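Local structure of esterase A (Caulobacter crescentus, 5GKV) at residues A[124-136]-A[157-171]. The protein is a homologue of penicillin-binding proteins with a beta-lactamase-type fold, and probably hydrolyses ester substrates as a serine hydrolase. Numbering follows the deposited sequence.
Sequences QALSHQAGLSGFP and MAPLFPIGSASGYHP
The Schellman motif that ends helix 122-126 delivers H128 to the loop 157-171, where both its backbone and its ring are used. H128, at the C-prime position with positive phi, ends the helix, and G168 N donates to H128 O at 2.9 Å in a nearly straight bond. With CG beside the backbone N (chi1 -53°), H128 ND1 is placed to accept H170 N at 3.0 Å, although H170 N lies 37° out of the H128 ring plane. Y169 CD1 rests over one face of the same ring, and Y169 OH is hydrogen-bonded to K83. In the helical domain of this beta-lactamase-family fold, the loop leads into helix 173-186 past a cluster of three aromatic rings. The H170 ring lies flat beneath S133 CA, 3.6 Å from its centroid; serine suits the place because its short hydroxyl also reaches G168 O, OG donating at 2.7 Å from above the carbonyl plane. G131, with positive phi and no side chain, lets the 159-161 backbone come close, and G131 O receives L160 N at 2.7 Å on a lone pair. G131 CA also packs over the F161 ring face, 3.6 Å from the centroid. The extended M157 side chain slides past L132 and brings CE against P136 CD at 3.7 Å.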
loop_
_atom_site.group_PDB
_atom_site.type_symbol
_atom_site.label_atom_id
_atom_site.label_comp_id
_atom_site.label_asym_id
_atom_site.label_seq_id
_atom_site.Cartn_x
_atom_site.Cartn_y
_atom_site.Cartn_z
ATOM N N GLN A 124 17.179 0.575 -3.469
ATOM C CA GLN A 124 17.064 1.891 -4.097
ATOM C C GLN A 124 15.772 1.996 -4.899
ATOM O O GLN A 124 15.070 3.016 -4.837
ATOM C CB GLN A 124 18.293 2.163 -4.987
ATOM C CG GLN A 124 19.516 2.577 -4.173
ATOM C CD GLN A 124 20.832 2.421 -4.921
ATOM O OE1 GLN A 124 20.859 2.136 -6.115
ATOM N NE2 GLN A 124 21.932 2.603 -4.211
ATOM N N ALA A 125 15.438 0.939 -5.646
ATOM C CA ALA A 125 14.197 0.913 -6.419
ATOM C C ALA A 125 12.980 1.003 -5.515
ATOM O O ALA A 125 12.023 1.730 -5.817
ATOM C CB ALA A 125 14.114 -0.366 -7.256
ATOM N N LEU A 126 12.986 0.251 -4.415
ATOM C CA LEU A 126 11.811 0.180 -3.554
ATOM C C LEU A 126 11.635 1.418 -2.695
ATOM O O LEU A 126 10.525 1.651 -2.211
ATOM C CB LEU A 126 11.876 -1.065 -2.661
ATOM C CG LEU A 126 11.777 -2.397 -3.414
ATOM C CD1 LEU A 126 11.891 -3.546 -2.419
ATOM C CD2 LEU A 126 10.472 -2.481 -4.192
ATOM N N SER A 127 12.677 2.240 -2.532
ATOM C CA SER A 127 12.559 3.499 -1.813
ATOM C C SER A 127 12.450 4.706 -2.752
ATOM O O SER A 127 12.696 5.843 -2.330
ATOM C CB SER A 127 13.728 3.662 -0.834
ATOM O OG SER A 127 14.986 3.586 -1.498
ATOM N N HIS A 128 12.055 4.481 -4.005
ATOM C CA HIS A 128 11.690 5.534 -4.942
ATOM C C HIS A 128 12.886 6.403 -5.310
ATOM O O HIS A 128 12.741 7.593 -5.575
ATOM C CB HIS A 128 10.511 6.366 -4.383
ATOM C CG HIS A 128 9.343 5.501 -3.992
ATOM N ND1 HIS A 128 8.428 5.026 -4.914
ATOM C CD2 HIS A 128 9.000 4.946 -2.804
ATOM C CE1 HIS A 128 7.551 4.243 -4.304
ATOM N NE2 HIS A 128 7.873 4.176 -3.022
ATOM N N GLN A 129 14.075 5.796 -5.358
ATOM C CA GLN A 129 15.289 6.522 -5.700
ATOM C C GLN A 129 15.702 6.367 -7.155
ATOM O O GLN A 129 16.552 7.139 -7.621
ATOM C CB GLN A 129 16.442 6.056 -4.811
ATOM C CG GLN A 129 16.246 6.363 -3.358
ATOM C CD GLN A 129 17.489 6.038 -2.577
ATOM O OE1 GLN A 129 18.527 6.668 -2.775
ATOM N NE2 GLN A 129 17.408 5.040 -1.706
ATOM N N ALA A 130 15.137 5.395 -7.880
ATOM C CA ALA A 130 15.662 5.008 -9.186
ATOM C C ALA A 130 15.211 5.919 -10.327
ATOM O O ALA A 130 15.529 5.625 -11.482
ATOM C CB ALA A 130 15.274 3.562 -9.511
ATOM N N GLY A 131 14.464 6.988 -10.050
ATOM C CA GLY A 131 14.196 7.973 -11.077
ATOM C C GLY A 131 13.188 7.582 -12.127
ATOM O O GLY A 131 13.149 8.211 -13.186
ATOM N N LEU A 132 12.346 6.585 -11.859
ATOM C CA LEU A 132 11.382 6.092 -12.838
ATOM C C LEU A 132 9.947 6.393 -12.398
ATOM O O LEU A 132 9.035 5.583 -12.604
ATOM C CB LEU A 132 11.583 4.594 -13.064
ATOM C CG LEU A 132 13.037 4.167 -13.321
ATOM C CD1 LEU A 132 13.157 2.635 -13.467
ATOM C CD2 LEU A 132 13.632 4.871 -14.556
ATOM N N SER A 133 9.738 7.589 -11.824
ATOM C CA SER A 133 8.474 7.925 -11.160
ATOM C C SER A 133 7.278 7.815 -12.103
ATOM O O SER A 133 6.173 7.461 -11.674
ATOM C CB SER A 133 8.575 9.335 -10.571
ATOM O OG SER A 133 9.723 9.435 -9.734
ATOM N N GLY A 134 7.479 8.114 -13.376
ATOM C CA GLY A 134 6.485 7.912 -14.414
ATOM C C GLY A 134 7.198 7.988 -15.747
ATOM O O GLY A 134 8.398 8.267 -15.815
ATOM N N PHE A 135 6.454 7.701 -16.805
ATOM C CA PHE A 135 6.987 7.853 -18.152
ATOM C C PHE A 135 6.856 9.312 -18.591
ATOM O O PHE A 135 5.737 9.827 -18.660
ATOM C CB PHE A 135 6.255 6.937 -19.121
ATOM C CG PHE A 135 6.344 5.454 -18.770
ATOM C CD1 PHE A 135 7.575 4.812 -18.692
ATOM C CD2 PHE A 135 5.193 4.710 -18.548
ATOM C CE1 PHE A 135 7.656 3.446 -18.384
ATOM C CE2 PHE A 135 5.262 3.342 -18.235
ATOM C CZ PHE A 135 6.489 2.718 -18.153
ATOM N N PRO A 136 7.962 10.015 -18.884
ATOM C CA PRO A 136 7.839 11.413 -19.336
ATOM C C PRO A 136 7.409 11.551 -20.788
ATOM O O PRO A 136 6.867 12.598 -21.159
ATOM C CB PRO A 136 9.253 11.970 -19.131
ATOM C CG PRO A 136 10.127 10.786 -19.404
ATOM C CD PRO A 136 9.369 9.578 -18.824
ATOM N N MET A 157 14.229 2.854 -19.701
ATOM C CA MET A 157 14.085 4.272 -19.402
ATOM C C MET A 157 15.300 4.840 -18.672
ATOM O O MET A 157 15.893 4.192 -17.801
ATOM C CB MET A 157 12.822 4.498 -18.583
ATOM C CG MET A 157 12.664 5.926 -18.068
ATOM S SD MET A 157 11.110 6.134 -17.207
ATOM C CE MET A 157 11.442 7.719 -16.405
ATOM N N ALA A 158 15.678 6.074 -19.048
ATOM C CA ALA A 158 16.705 6.823 -18.338
ATOM C C ALA A 158 16.108 7.491 -17.097
ATOM O O ALA A 158 15.008 8.034 -17.163
ATOM C CB ALA A 158 17.310 7.884 -19.250
ATOM N N PRO A 159 16.812 7.458 -15.961
ATOM C CA PRO A 159 16.263 8.028 -14.725
ATOM C C PRO A 159 16.054 9.532 -14.819
ATOM O O PRO A 159 16.846 10.259 -15.424
ATOM C CB PRO A 159 17.330 7.705 -13.673
ATOM C CG PRO A 159 18.151 6.596 -14.266
ATOM C CD PRO A 159 18.079 6.737 -15.749
ATOM N N LEU A 160 15.005 9.995 -14.150
ATOM C CA LEU A 160 14.644 11.410 -14.132
ATOM C C LEU A 160 15.407 12.218 -13.091
ATOM O O LEU A 160 15.271 13.444 -13.077
ATOM C CB LEU A 160 13.135 11.558 -13.883
ATOM C CG LEU A 160 12.209 11.022 -14.976
ATOM C CD1 LEU A 160 10.830 10.714 -14.375
ATOM C CD2 LEU A 160 12.087 12.049 -16.091
ATOM N N PHE A 161 16.150 11.574 -12.198
ATOM C CA PHE A 161 16.882 12.252 -11.135
ATOM C C PHE A 161 17.898 11.265 -10.541
ATOM O O PHE A 161 17.799 10.053 -10.778
ATOM C CB PHE A 161 15.935 12.808 -10.047
ATOM C CG PHE A 161 14.936 11.804 -9.506
ATOM C CD1 PHE A 161 15.272 10.969 -8.447
ATOM C CD2 PHE A 161 13.657 11.732 -10.041
ATOM C CE1 PHE A 161 14.335 10.042 -7.932
ATOM C CE2 PHE A 161 12.701 10.819 -9.538
ATOM C CZ PHE A 161 13.047 9.980 -8.479
ATOM N N PRO A 162 18.892 11.762 -9.806
ATOM C CA PRO A 162 19.993 10.893 -9.381
ATOM C C PRO A 162 19.618 10.032 -8.189
ATOM O O PRO A 162 18.771 10.399 -7.365
ATOM C CB PRO A 162 21.102 11.883 -8.993
ATOM C CG PRO A 162 20.699 13.186 -9.547
ATOM C CD PRO A 162 19.211 13.187 -9.581
ATOM N N ILE A 163 20.271 8.867 -8.122
ATOM C CA ILE A 163 20.227 8.048 -6.919
ATOM C C ILE A 163 20.747 8.858 -5.739
ATOM O O ILE A 163 21.721 9.618 -5.866
ATOM C CB ILE A 163 21.070 6.772 -7.102
ATOM C CG1 ILE A 163 20.496 5.848 -8.190
ATOM C CG2 ILE A 163 21.192 6.043 -5.770
ATOM C CD1 ILE A 163 19.269 5.038 -7.730
ATOM N N GLY A 164 20.100 8.696 -4.580
ATOM C CA GLY A 164 20.569 9.312 -3.347
ATOM C C GLY A 164 20.482 10.822 -3.325
ATOM O O GLY A 164 21.261 11.476 -2.622
ATOM N N SER A 165 19.566 11.400 -4.096
ATOM C CA SER A 165 19.351 12.838 -4.055
ATOM C C SER A 165 18.101 13.093 -3.227
ATOM O O SER A 165 18.191 13.389 -2.031
ATOM C CB SER A 165 19.237 13.419 -5.471
ATOM O OG SER A 165 18.201 12.807 -6.234
ATOM N N ALA A 166 16.934 12.970 -3.850
ATOM C CA ALA A 166 15.669 12.949 -3.133
ATOM C C ALA A 166 14.819 11.818 -3.696
ATOM O O ALA A 166 14.911 11.484 -4.884
ATOM C CB ALA A 166 14.929 14.297 -3.235
ATOM N N SER A 167 14.014 11.202 -2.830
ATOM C CA SER A 167 13.046 10.237 -3.335
ATOM C C SER A 167 12.025 10.954 -4.212
ATOM O O SER A 167 11.724 12.139 -4.022
ATOM C CB SER A 167 12.346 9.503 -2.177
ATOM O OG SER A 167 11.663 10.428 -1.339
ATOM N N GLY A 168 11.549 10.244 -5.230
ATOM C CA GLY A 168 10.491 10.744 -6.086
ATOM C C GLY A 168 9.463 9.651 -6.285
ATOM O O GLY A 168 9.606 8.789 -7.157
ATOM N N TYR A 169 8.436 9.683 -5.451
ATOM C CA TYR A 169 7.466 8.599 -5.355
ATOM C C TYR A 169 6.994 8.126 -6.726
ATOM O O TYR A 169 6.634 8.931 -7.585
ATOM C CB TYR A 169 6.289 9.093 -4.524
ATOM C CG TYR A 169 5.169 8.090 -4.339
ATOM C CD1 TYR A 169 5.362 6.939 -3.584
ATOM C CD2 TYR A 169 3.903 8.329 -4.870
ATOM C CE1 TYR A 169 4.313 6.024 -3.384
ATOM C CE2 TYR A 169 2.855 7.435 -4.669
ATOM C CZ TYR A 169 3.074 6.290 -3.933
ATOM O OH TYR A 169 2.034 5.423 -3.745
ATOM N N HIS A 170 7.033 6.805 -6.934
ATOM C CA HIS A 170 6.610 6.118 -8.148
ATOM C C HIS A 170 5.194 5.575 -7.942
ATOM O O HIS A 170 5.056 4.436 -7.476
ATOM C CB HIS A 170 7.530 4.933 -8.463
ATOM C CG HIS A 170 8.960 5.287 -8.775
ATOM N ND1 HIS A 170 9.659 6.278 -8.117
ATOM C CD2 HIS A 170 9.834 4.729 -9.647
ATOM C CE1 HIS A 170 10.894 6.330 -8.590
ATOM N NE2 HIS A 170 11.026 5.396 -9.514
ATOM N N PRO A 171 4.127 6.317 -8.264
ATOM C CA PRO A 171 2.785 5.849 -7.851
ATOM C C PRO A 171 2.314 4.589 -8.573
ATOM O O PRO A 171 1.604 3.782 -7.966
ATOM C CB PRO A 171 1.878 7.050 -8.153
ATOM C CG PRO A 171 2.590 7.813 -9.213
ATOM C CD PRO A 171 4.070 7.630 -8.931
HETATM O O HOH W 1 17.906 7.496 -10.107
#